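Local coordinates for prolyl-tRNA synthetase (Naegleria fowleri, PDB 6UYH), which probably attaches proline to its cognate tRNA, using ATP to activate the amino acid, as class II prolyl-tRNA synthetases do, at residues Ser23-Tyr26 against Ser27-Thr31; Arg193-Glu196 against Glu197-Val201; Lys346-Tyr349 against Trp350-Arg353; Leu373-Arg376 against Asp377-Glu380; Asp399-His402 against Asp403-Asn407. All coordinates share one frame; numbering follows the deposited sequence. Where two conformers were deposited one is given.

Overall arrangement
All five contacts are local, each between consecutive segments, so none encloses another and none crosses; they follow in series along the chain. Contact 1 lies on the N-terminal helix 22-32. Contact 2 closes the last turn of helix 177-198, within the class II core domain. Contact 3 sits on helix 343-353 and contact 4 on the turn between strands 370-375 and 381-385, both within the anticodon-binding domain. Contact 5 is on the long helix 391-415. R376 bonds to E351 O and joins contact 4 to contact 3. R375 and D377 meet S404 and M405 of contact 5, whose H402 and L406 pack on contact 2. Contact 1 touches none of the others.

Contact 1 (Ser23-Tyr26 against Ser27-Thr31); sequences SEWY and SQVIT
E24 and Q28 make the polar side-chain link of this helical segment. Q28 NE2 donates to E24 OE2 at 2.9 Å, and the N-H points at the oxygen at 162°. The oxygen lies in the amide plane and uses its anti lone pair, the one facing away from OE1. The carboxylate and amide planes are turned 71° apart. E24 folds over at chi2 (61°), which brings its carboxylate toward Q28, one turn on. Q28 OE1 has other partners, K32 NZ and D15 N.

Two CH-pi contacts follow the same i to i+4 spacing. V29 CG2 sits over one face of the W25 indole, 3.6 Å from the centroid of its five-membered ring. I30 CG2 lies over one face of the Y26 ring, 4.1 Å from the centroid and shifted toward the rim. The polar ends of both rings are held elsewhere: W25 NE1 bonds to D285 O and Y26 OH to P158 O.

Backbone bonds are regular. S27 N, Q28 N, V29 N and I30 N donate to the carbonyls of S23, E24, W25 and Y26. T31 OG1 donates to S27 O at 2.8 Å. The T31 backbone N reaches the same oxygen from the opposite face of its plane.

This is the side-chain pattern of an amphipathic alpha helix. W25, Y26, V29 and I30 are buried, with Y26 and I30 against helix 274-283, while E24 and Q28 lie on the partly exposed side.

Contact 2 (Arg193-Glu196 against Glu197-Val201); sequences RVYE and ELLAV
Y195 packs against both L199 and V201 on the tight side of this contact. Its CD2 atom lies 3.9 Å from L199 CD1 and equally far from V201 CB. Y195 and V201 run side by side, while L199 comes in at a slant. V194 O accepts from both L198 N and L199 N. V201 N then donates to Y195 O at 2.8 Å, nearly straight at 176°, after A200 has left the helix with positive phi. Y195 OH bonds to G236 O, and E196 OE2 forms a salt bridge with R410.

The other side is only partly exposed and polar. R193 grips the E197 carboxylate side-on. R193 NE donates to E197 OE1 at 3.0 Å, and R193 NH2 to E197 OE2 at 3.1 Å. A bend at chi3 (61°) turns the guanidinium edge to the acid. The two planes are 50° apart, and R193 NE meets E197 OE1 from above the carboxylate plane.

This is the class II core domain, with the Y195 side chain about 5 Å from bound AMPPNP at the nearest atoms. Chemically, helix 177-198 unwinds through a pi-type turn with V194 O and Y195 O satisfied inside and an ion pair outside.

Contact 3 (Lys346-Tyr349 against Trp350-Arg353); sequences KYNY and WELR
R353 lays its guanidinium flat on the ring of Y349. The centres are 3.6 Å apart and the planes are only 5° from parallel, so this is a stacked cation-pi pair. R353 CZ lies over the Y349 face, nearest Y349 CE1 and Y349 CZ. The R353 chain is extended from CG to NE and then turns at chi4 (77°), which sets the group flat.

Hydrogen bonds fix the same group at its edge. R353 NH1 donates to Y349 O at 3.0 Å, with that oxygen in the guanidinium plane. One residue therefore offers R353 both a ring face and a carbonyl. R353 NH2 forms a salt bridge with E34. Along the backbone, W350 N, E351 N and L352 N donate to K346 O, Y347 O and N348 O, while R353 N reaches Y349 O only weakly.

A second aromatic contact is edge-to-face. The Y349 edge points at the W350 face, with ring centroids 4.8 Å apart and planes at 72°. Y349 CD2 is 3.5 Å from W350 CE2. The first torsion of Y349, with CG anti to the backbone N, puts one face of the ring against the guanidinium and an edge against the indole.

Helix 343-353 covers the anticodon-binding sheet here. K346, Y347 and W350 pack on strand 300-304, W350 NE1 bonds to D336, E351 pairs with R358 of strand 357-361, and E351 O accepts from R376.

Contact 4 (Leu373-Arg376 against Asp377-Glu380); sequences LCRR and DTGE. With EDO (1,2-ethanediol), chain B.
R375 reaches across the turn to D377 and T378. Its CB lies 3.7 Å from D377 OD1. R375 CG is 3.3 Å from T378 OG1, with E380 O also near. CD stays beside the same hydroxyl. The chain then bends at chi3 (-73°) and turns NE toward the acid. R375 NE donates to D377 OD1 at 2.9 Å, almost straight at 173°. R375 NH2 donates to D377 OD2, also at 2.9 Å. Both oxygens use their syn lone pairs, and the guanidinium and carboxylate planes are only 8° apart. This is a side-on, nearly coplanar salt bridge, so two bonds limit rotation of the guanidinium. NH2 also bonds to S404 OG of helix 391-415. R375 NH1 donates at 2.9 Å to O2 of a 1,2-ethanediol, probably from the crystallisation liquor. The same diol O2 donates to E380 OE1 at 3.0 Å and so bridges the arginine and the glutamate.

The backbone closes the turn. R375 N donates to E380 O, and G379 N donates to R375 O at 2.7 Å. G379 takes positive phi, a conformation that suits glycine. T378 OG1 accepts from E380 N, an ST turn.

Together these features form a beta-hairpin connection between the antiparallel strands 370-375 and 381-385, at the edge of the anticodon-binding domain sheet.

Contact 5 (Asp399-His402 against Asp403-Asn407); sequences DKIH and DSMLN. With EDO (1,2-ethanediol), chain Z; EDO (1,2-ethanediol), chain Q; EDO (1,2-ethanediol), chain B.
I401 lies alongside M405, one helical turn on, and both side chains point the same way. The touching atoms are I401 CG2 and M405 SD, 3.8 Å apart. The bend of M405 at chi3 (60°) turns its CE methyl off the line of the chain.

H402 meets D403 differently. D403 OD1 sits at the imidazole edge, in the ring plane, 3.3 Å from H402 CD2. The carboxylate and ring planes are 77° apart. CG of H402 is anti to its backbone N (chi1 169°), and the ring packs on A200 and R294. D399 OD1 forms a salt bridge with the same R294, and accepts from O1 of a 1,2-ethanediol at 2.6 Å.

Another side is polar. S404 OG shares a hydrogen bond of 2.7 Å with O1 of another diol, and either could be the donor. N407 ND2 donates to O2 of that diol at 2.7 Å, so the diol spans neighbouring turns. A water lies 3.2 Å from S404 OG and is weakly bound by K400 NZ. K400 NZ also donates, at 3.2 Å, to O2 of the diol held by R375 and E380. All these diols are probably from the crystallisation liquor.

D403 N, S404 N, M405 N and L406 N donate to D399 O, K400 O, I401 O and H402 O, as in a regular alpha helix. I401 packs on R375 and M405 on D377, while H402 and L406 pack on A200. Helix 391-415 thus bridges the anticodon-binding hairpin of strands 370-375 and 381-385 and the end of helix 177-198.

Contact 1 (Ser23-Tyr26 against Ser27-Thr31)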
# COMPACT_ATOMS: atom_id res chain seq x y z
N SER A 23 -23.97 17.26 -8.46
CA SER A 23 -23.72 16.26 -7.42
C SER A 23 -24.40 14.94 -7.75
O SER A 23 -23.84 13.87 -7.48
CB SER A 23 -24.16 16.80 -6.05
OG SER A 23 -25.53 17.13 -6.06
N GLU A 24 -25.58 14.99 -8.36
CA GLU A 24 -26.25 13.75 -8.75
C GLU A 24 -25.54 13.10 -9.94
O GLU A 24 -25.36 11.88 -9.96
CB GLU A 24 -27.72 14.02 -9.06
CG GLU A 24 -28.49 12.81 -9.59
CD GLU A 24 -28.55 11.63 -8.62
OE1 GLU A 24 -28.32 11.83 -7.40
OE2 GLU A 24 -28.84 10.51 -9.08
N TRP A 25 -25.12 13.91 -10.92
CA TRP A 25 -24.28 13.40 -12.01
C TRP A 25 -23.05 12.68 -11.48
O TRP A 25 -22.72 11.57 -11.92
CB TRP A 25 -23.86 14.55 -12.94
CG TRP A 25 -22.81 14.13 -13.94
CD1 TRP A 25 -23.04 13.58 -15.18
CD2 TRP A 25 -21.39 14.21 -13.80
NE1 TRP A 25 -21.84 13.31 -15.81
CE2 TRP A 25 -20.82 13.69 -14.98
CE3 TRP A 25 -20.54 14.68 -12.78
CZ2 TRP A 25 -19.44 13.61 -15.18
CZ3 TRP A 25 -19.16 14.61 -12.98
CH2 TRP A 25 -18.62 14.07 -14.17
N TYR A 26 -22.35 13.31 -10.53
CA TYR A 26 -21.13 12.74 -9.99
C TYR A 26 -21.39 11.41 -9.31
O TYR A 26 -20.66 10.43 -9.51
CB TYR A 26 -20.53 13.73 -8.99
CG TYR A 26 -19.17 13.42 -8.42
CD1 TYR A 26 -18.07 13.24 -9.25
CD2 TYR A 26 -18.98 13.36 -7.04
CE1 TYR A 26 -16.82 12.99 -8.72
CE2 TYR A 26 -17.72 13.12 -6.50
CZ TYR A 26 -16.64 12.93 -7.34
OH TYR A 26 -15.39 12.71 -6.82
N SER A 27 -22.46 11.35 -8.51
CA SER A 27 -22.81 10.10 -7.86
C SER A 27 -23.08 9.01 -8.88
O SER A 27 -22.59 7.88 -8.73
CB SER A 27 -24.02 10.32 -6.96
OG SER A 27 -24.40 9.10 -6.35
N GLN A 28 -23.83 9.33 -9.94
CA GLN A 28 -24.15 8.31 -10.94
C GLN A 28 -22.90 7.87 -11.69
O GLN A 28 -22.73 6.68 -11.96
CB GLN A 28 -25.22 8.84 -11.90
CG GLN A 28 -26.59 8.98 -11.24
CD GLN A 28 -27.72 9.08 -12.25
OE1 GLN A 28 -27.63 8.52 -13.35
NE2 GLN A 28 -28.77 9.80 -11.89
N VAL A 29 -22.00 8.80 -12.01
CA VAL A 29 -20.82 8.44 -12.78
C VAL A 29 -19.86 7.57 -11.96
O VAL A 29 -19.32 6.58 -12.46
CB VAL A 29 -20.11 9.70 -13.33
CG1 VAL A 29 -18.74 9.35 -13.90
CG2 VAL A 29 -20.97 10.36 -14.40
N ILE A 30 -19.63 7.91 -10.68
CA ILE A 30 -18.64 7.14 -9.93
C ILE A 30 -19.17 5.75 -9.59
O ILE A 30 -18.38 4.80 -9.46
CB ILE A 30 -18.17 7.89 -8.67
CG1 ILE A 30 -19.30 8.02 -7.65
CG2 ILE A 30 -17.51 9.24 -9.05
CD1 ILE A 30 -18.97 8.92 -6.45
N THR A 31 -20.49 5.58 -9.43
CA THR A 31 -21.03 4.27 -9.09
C THR A 31 -21.25 3.41 -10.33
O THR A 31 -20.88 2.23 -10.34
CB THR A 31 -22.35 4.39 -8.31
OG1 THR A 31 -23.31 5.15 -9.06
CG2 THR A 31 -22.12 5.05 -6.94

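Contact 2 (Arg193-Glu196 against Glu197-Val201)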
# COMPACT_ATOMS: atom_id res chain seq x y z
N ARG A 193 3.40 17.14 -12.41
CA ARG A 193 3.52 16.08 -13.40
C ARG A 193 2.48 14.98 -13.18
O ARG A 193 1.98 14.40 -14.15
CB ARG A 193 4.93 15.50 -13.39
CG ARG A 193 5.98 16.53 -13.81
CD ARG A 193 7.36 15.89 -13.86
NE ARG A 193 7.39 14.81 -14.84
CZ ARG A 193 8.25 13.80 -14.82
NH1 ARG A 193 9.18 13.74 -13.87
NH2 ARG A 193 8.19 12.86 -15.75
N VAL A 194 2.17 14.64 -11.93
CA VAL A 194 1.11 13.66 -11.68
C VAL A 194 -0.19 14.14 -12.31
O VAL A 194 -0.84 13.42 -13.08
CB VAL A 194 0.92 13.40 -10.18
CG1 VAL A 194 -0.38 12.57 -9.94
CG2 VAL A 194 2.13 12.67 -9.58
N TYR A 195 -0.60 15.37 -12.00
CA TYR A 195 -1.86 15.86 -12.53
C TYR A 195 -1.82 15.95 -14.06
O TYR A 195 -2.73 15.46 -14.74
CB TYR A 195 -2.20 17.21 -11.91
CG TYR A 195 -2.91 17.07 -10.59
CD1 TYR A 195 -2.25 17.30 -9.39
CD2 TYR A 195 -4.25 16.66 -10.55
CE1 TYR A 195 -2.92 17.17 -8.17
CE2 TYR A 195 -4.91 16.52 -9.35
CZ TYR A 195 -4.25 16.78 -8.17
OH TYR A 195 -4.94 16.64 -6.98
N GLU A 196 -0.76 16.54 -14.61
CA GLU A 196 -0.77 16.84 -16.04
C GLU A 196 -0.41 15.62 -16.88
O GLU A 196 -1.10 15.32 -17.86
CB GLU A 196 0.15 18.02 -16.34
CG GLU A 196 -0.37 19.33 -15.69
CD GLU A 196 0.08 20.60 -16.38
OE1 GLU A 196 0.83 20.53 -17.37
OE2 GLU A 196 -0.35 21.69 -15.92
N GLU A 197 0.64 14.89 -16.50
CA GLU A 197 1.12 13.79 -17.34
C GLU A 197 0.34 12.49 -17.12
O GLU A 197 0.22 11.70 -18.06
CB GLU A 197 2.61 13.55 -17.10
CG GLU A 197 3.50 14.70 -17.56
CD GLU A 197 4.97 14.52 -17.20
OE1 GLU A 197 5.69 15.55 -17.15
OE2 GLU A 197 5.43 13.38 -16.96
N LEU A 198 -0.19 12.24 -15.93
CA LEU A 198 -0.99 11.05 -15.68
C LEU A 198 -2.49 11.29 -15.81
O LEU A 198 -3.19 10.50 -16.45
CB LEU A 198 -0.69 10.48 -14.28
CG LEU A 198 0.70 9.87 -14.08
CD1 LEU A 198 0.80 9.27 -12.68
CD2 LEU A 198 0.96 8.82 -15.14
N LEU A 199 -2.99 12.36 -15.19
CA LEU A 199 -4.43 12.62 -15.09
C LEU A 199 -4.95 13.61 -16.12
O LEU A 199 -6.18 13.83 -16.17
CB LEU A 199 -4.77 13.12 -13.68
CG LEU A 199 -4.24 12.22 -12.54
CD1 LEU A 199 -4.58 12.78 -11.18
CD2 LEU A 199 -4.76 10.78 -12.68
N ALA A 200 -4.07 14.22 -16.92
CA ALA A 200 -4.44 15.23 -17.92
C ALA A 200 -5.22 16.39 -17.30
O ALA A 200 -6.12 16.95 -17.92
CB ALA A 200 -5.22 14.60 -19.08
N VAL A 201 -4.86 16.77 -16.08
CA VAL A 201 -5.50 17.88 -15.36
C VAL A 201 -4.49 19.02 -15.26
O VAL A 201 -3.39 18.82 -14.73
CB VAL A 201 -5.98 17.46 -13.97
CG1 VAL A 201 -6.39 18.71 -13.17
CG2 VAL A 201 -7.15 16.47 -14.06

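Contact 3 (Lys346-Tyr349 against Trp350-Arg353)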
# COMPACT_ATOMS: atom_id res chain seq x y z
N LYS A 346 -22.39 -3.00 -26.21
CA LYS A 346 -20.99 -3.05 -25.81
C LYS A 346 -20.35 -1.67 -25.84
O LYS A 346 -19.56 -1.33 -24.96
CB LYS A 346 -20.21 -4.00 -26.73
CG LYS A 346 -20.66 -5.46 -26.64
CD LYS A 346 -19.80 -6.33 -27.54
CE LYS A 346 -20.14 -7.81 -27.37
NZ LYS A 346 -19.34 -8.67 -28.29
N TYR A 347 -20.68 -0.86 -26.86
CA TYR A 347 -20.13 0.49 -26.93
C TYR A 347 -20.46 1.26 -25.66
O TYR A 347 -19.57 1.86 -25.04
CB TYR A 347 -20.68 1.23 -28.16
CG TYR A 347 -20.32 0.61 -29.49
CD1 TYR A 347 -19.36 -0.38 -29.59
CD2 TYR A 347 -20.94 1.04 -30.66
CE1 TYR A 347 -19.03 -0.94 -30.81
CE2 TYR A 347 -20.62 0.49 -31.88
CZ TYR A 347 -19.67 -0.50 -31.96
OH TYR A 347 -19.34 -1.05 -33.17
N ASN A 348 -21.73 1.27 -25.26
CA ASN A 348 -22.14 1.97 -24.05
C ASN A 348 -21.43 1.41 -22.82
O ASN A 348 -20.99 2.16 -21.95
CB ASN A 348 -23.65 1.88 -23.87
CG ASN A 348 -24.41 2.67 -24.91
OD1 ASN A 348 -23.95 3.70 -25.39
ND2 ASN A 348 -25.60 2.18 -25.28
N TYR A 349 -21.34 0.08 -22.74
CA TYR A 349 -20.74 -0.58 -21.58
C TYR A 349 -19.35 -0.03 -21.29
O TYR A 349 -19.02 0.31 -20.15
CB TYR A 349 -20.69 -2.08 -21.84
CG TYR A 349 -20.13 -2.91 -20.71
CD1 TYR A 349 -20.97 -3.55 -19.80
CD2 TYR A 349 -18.75 -3.09 -20.57
CE1 TYR A 349 -20.46 -4.32 -18.78
CE2 TYR A 349 -18.24 -3.85 -19.54
CZ TYR A 349 -19.10 -4.47 -18.65
OH TYR A 349 -18.59 -5.23 -17.63
N TRP A 350 -18.51 0.07 -22.32
CA TRP A 350 -17.14 0.50 -22.11
C TRP A 350 -17.00 2.02 -22.11
O TRP A 350 -16.08 2.54 -21.47
CB TRP A 350 -16.23 -0.12 -23.18
CG TRP A 350 -16.22 -1.62 -23.12
CD1 TRP A 350 -16.81 -2.47 -24.00
CD2 TRP A 350 -15.61 -2.43 -22.11
NE1 TRP A 350 -16.60 -3.77 -23.61
CE2 TRP A 350 -15.87 -3.78 -22.46
CE3 TRP A 350 -14.88 -2.16 -20.95
CZ2 TRP A 350 -15.41 -4.85 -21.69
CZ3 TRP A 350 -14.42 -3.24 -20.18
CH2 TRP A 350 -14.69 -4.56 -20.56
N GLU A 351 -17.89 2.74 -22.80
CA GLU A 351 -17.88 4.20 -22.68
C GLU A 351 -18.23 4.63 -21.26
O GLU A 351 -17.59 5.53 -20.71
CB GLU A 351 -18.86 4.83 -23.69
CG GLU A 351 -18.35 4.83 -25.13
CD GLU A 351 -19.42 5.23 -26.13
OE1 GLU A 351 -20.59 5.42 -25.72
OE2 GLU A 351 -19.09 5.35 -27.33
N LEU A 352 -19.23 3.99 -20.66
CA LEU A 352 -19.61 4.27 -19.28
C LEU A 352 -18.43 4.08 -18.33
O LEU A 352 -18.24 4.86 -17.38
CB LEU A 352 -20.77 3.35 -18.88
CG LEU A 352 -21.29 3.39 -17.44
CD1 LEU A 352 -21.72 4.82 -17.08
CD2 LEU A 352 -22.44 2.41 -17.26
N ARG A 353 -17.62 3.06 -18.57
CA ARG A 353 -16.51 2.75 -17.67
C ARG A 353 -15.24 3.52 -18.01
O ARG A 353 -14.27 3.46 -17.25
CB ARG A 353 -16.27 1.24 -17.69
CG ARG A 353 -17.42 0.49 -17.02
CD ARG A 353 -17.48 -0.99 -17.39
NE ARG A 353 -18.45 -1.71 -16.57
CZ ARG A 353 -19.77 -1.66 -16.73
NH1 ARG A 353 -20.30 -0.93 -17.70
NH2 ARG A 353 -20.57 -2.36 -15.93

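Contact 4 (Leu373-Arg376 against Asp377-Glu380)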
# COMPACT_ATOMS: atom_id res chain seq x y z
N LEU A 373 -11.71 3.12 -35.50
CA LEU A 373 -11.31 3.59 -34.18
C LEU A 373 -12.29 4.65 -33.71
O LEU A 373 -12.79 5.44 -34.51
CB LEU A 373 -9.88 4.15 -34.20
CG LEU A 373 -8.70 3.19 -33.99
CD1 LEU A 373 -8.71 2.08 -35.02
CD2 LEU A 373 -7.38 3.92 -34.04
N CYS A 374 -12.57 4.66 -32.41
CA CYS A 374 -13.42 5.68 -31.81
C CYS A 374 -12.80 6.12 -30.50
O CYS A 374 -12.55 5.28 -29.62
CB CYS A 374 -14.84 5.16 -31.58
SG CYS A 374 -15.98 6.40 -30.89
N ARG A 375 -12.53 7.41 -30.36
CA ARG A 375 -11.89 7.95 -29.17
C ARG A 375 -12.94 8.50 -28.21
O ARG A 375 -13.84 9.25 -28.62
CB ARG A 375 -10.85 9.02 -29.53
CG ARG A 375 -11.35 10.15 -30.43
CD ARG A 375 -10.19 11.02 -30.86
NE ARG A 375 -9.70 11.87 -29.77
CZ ARG A 375 -8.72 12.75 -29.89
NH1 ARG A 375 -8.10 12.90 -31.05
NH2 ARG A 375 -8.36 13.49 -28.84
N ARG A 376 -12.81 8.13 -26.93
CA ARG A 376 -13.83 8.39 -25.92
C ARG A 376 -13.98 9.87 -25.60
O ARG A 376 -15.09 10.33 -25.30
CB ARG A 376 -13.48 7.60 -24.66
CG ARG A 376 -14.40 7.83 -23.46
CD ARG A 376 -15.80 7.26 -23.67
NE ARG A 376 -16.61 7.49 -22.48
CZ ARG A 376 -17.35 8.58 -22.28
NH1 ARG A 376 -17.42 9.53 -23.21
NH2 ARG A 376 -18.03 8.71 -21.15
N ASP A 377 -12.89 10.64 -25.65
CA ASP A 377 -12.95 12.01 -25.17
C ASP A 377 -13.78 12.90 -26.09
O ASP A 377 -14.56 13.73 -25.62
CB ASP A 377 -11.54 12.56 -24.99
CG ASP A 377 -10.77 12.64 -26.28
OD1 ASP A 377 -11.03 11.81 -27.18
OD2 ASP A 377 -9.92 13.55 -26.40
N THR A 378 -13.62 12.75 -27.42
CA THR A 378 -14.40 13.54 -28.37
C THR A 378 -15.50 12.75 -29.07
O THR A 378 -16.37 13.37 -29.69
CB THR A 378 -13.49 14.16 -29.44
OG1 THR A 378 -12.89 13.11 -30.22
CG2 THR A 378 -12.39 15.00 -28.81
N GLY A 379 -15.47 11.43 -29.01
CA GLY A 379 -16.40 10.62 -29.78
C GLY A 379 -16.05 10.44 -31.24
O GLY A 379 -16.78 9.74 -31.95
N GLU A 380 -14.96 11.05 -31.71
CA GLU A 380 -14.64 10.97 -33.13
C GLU A 380 -14.37 9.53 -33.55
O GLU A 380 -13.72 8.77 -32.82
CB GLU A 380 -13.44 11.85 -33.46
CG GLU A 380 -13.13 11.91 -34.93
CD GLU A 380 -11.75 12.48 -35.22
OE1 GLU A 380 -11.02 12.80 -34.27
OE2 GLU A 380 -11.41 12.60 -36.42
C1 EDO B . -6.99 10.56 -35.11
O1 EDO B . -6.66 11.51 -36.13
C2 EDO B . -8.31 10.96 -34.44
O2 EDO B . -8.13 12.26 -33.86

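Contact 5 (Asp399-His402 against Asp403-Asn407)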
# COMPACT_ATOMS: atom_id res chain seq x y z
N ASP A 399 -1.61 8.87 -26.86
CA ASP A 399 -0.97 10.11 -26.45
C ASP A 399 -1.72 11.32 -27.00
O ASP A 399 -1.82 12.36 -26.33
CB ASP A 399 0.49 10.13 -26.92
CG ASP A 399 1.34 9.12 -26.17
OD1 ASP A 399 1.04 8.84 -24.99
OD2 ASP A 399 2.31 8.59 -26.76
N LYS A 400 -2.26 11.20 -28.22
CA LYS A 400 -3.07 12.27 -28.78
C LYS A 400 -4.31 12.52 -27.93
O LYS A 400 -4.69 13.67 -27.70
CB LYS A 400 -3.45 11.93 -30.23
CG LYS A 400 -3.97 13.09 -31.05
CD LYS A 400 -4.39 12.64 -32.45
CE LYS A 400 -4.23 13.77 -33.46
NZ LYS A 400 -5.46 14.02 -34.29
N ILE A 401 -4.96 11.45 -27.46
CA ILE A 401 -6.11 11.59 -26.58
C ILE A 401 -5.70 12.28 -25.29
O ILE A 401 -6.36 13.22 -24.82
CB ILE A 401 -6.75 10.22 -26.31
CG1 ILE A 401 -7.45 9.70 -27.57
CG2 ILE A 401 -7.74 10.30 -25.15
CD1 ILE A 401 -7.98 8.28 -27.42
N HIS A 402 -4.59 11.84 -24.69
CA HIS A 402 -4.10 12.49 -23.47
C HIS A 402 -3.88 13.98 -23.70
O HIS A 402 -4.32 14.82 -22.90
CB HIS A 402 -2.81 11.84 -22.98
CG HIS A 402 -2.14 12.63 -21.91
ND1 HIS A 402 -2.33 12.36 -20.57
CD2 HIS A 402 -1.35 13.73 -21.97
CE1 HIS A 402 -1.65 13.24 -19.85
NE2 HIS A 402 -1.06 14.09 -20.67
N ASP A 403 -3.15 14.33 -24.76
CA ASP A 403 -2.86 15.73 -25.02
C ASP A 403 -4.13 16.55 -25.21
O ASP A 403 -4.23 17.67 -24.70
CB ASP A 403 -1.96 15.86 -26.26
CG ASP A 403 -0.58 15.25 -26.04
OD1 ASP A 403 -0.24 14.94 -24.88
OD2 ASP A 403 0.16 15.07 -27.02
N SER A 404 -5.12 16.00 -25.92
CA SER A 404 -6.36 16.74 -26.17
C SER A 404 -7.12 16.98 -24.87
O SER A 404 -7.66 18.07 -24.65
CB SER A 404 -7.24 15.97 -27.16
OG SER A 404 -6.63 15.85 -28.44
N MET A 405 -7.19 15.95 -24.01
CA MET A 405 -7.87 16.08 -22.73
C MET A 405 -7.23 17.17 -21.88
O MET A 405 -7.92 18.00 -21.29
CB MET A 405 -7.87 14.73 -22.00
CG MET A 405 -8.74 13.67 -22.67
SD MET A 405 -8.61 12.05 -21.89
CE MET A 405 -9.16 12.42 -20.22
N LEU A 406 -5.89 17.17 -21.82
CA LEU A 406 -5.19 18.18 -21.03
C LEU A 406 -5.34 19.57 -21.65
O LEU A 406 -5.57 20.56 -20.94
CB LEU A 406 -3.72 17.80 -20.89
CG LEU A 406 -2.79 18.81 -20.23
CD1 LEU A 406 -3.26 19.05 -18.81
CD2 LEU A 406 -1.33 18.32 -20.26
N ASN A 407 -5.23 19.66 -22.97
CA ASN A 407 -5.33 20.95 -23.64
C ASN A 407 -6.72 21.55 -23.50
O ASN A 407 -6.87 22.76 -23.28
CB ASN A 407 -4.97 20.80 -25.12
CG ASN A 407 -3.49 20.57 -25.33
OD1 ASN A 407 -2.67 20.94 -24.49
ND2 ASN A 407 -3.14 19.97 -26.47
C1 EDO Z . -6.23 19.20 -30.05
O1 EDO Z . -7.13 18.21 -29.55
C2 EDO Z . -5.41 19.77 -28.89
O2 EDO Z . -4.30 18.91 -28.63
C1 EDO Q . -0.17 6.10 -23.14
O1 EDO Q . 0.91 7.04 -23.07
C2 EDO Q . 0.07 5.19 -24.34
O2 EDO Q . 1.42 4.71 -24.31
C1 EDO B . -6.99 10.56 -35.11
O1 EDO B . -6.66 11.51 -36.13
C2 EDO B . -8.31 10.96 -34.44
O2 EDO B . -8.13 12.26 -33.86
O HOH W 1 -6.63 15.34 -31.59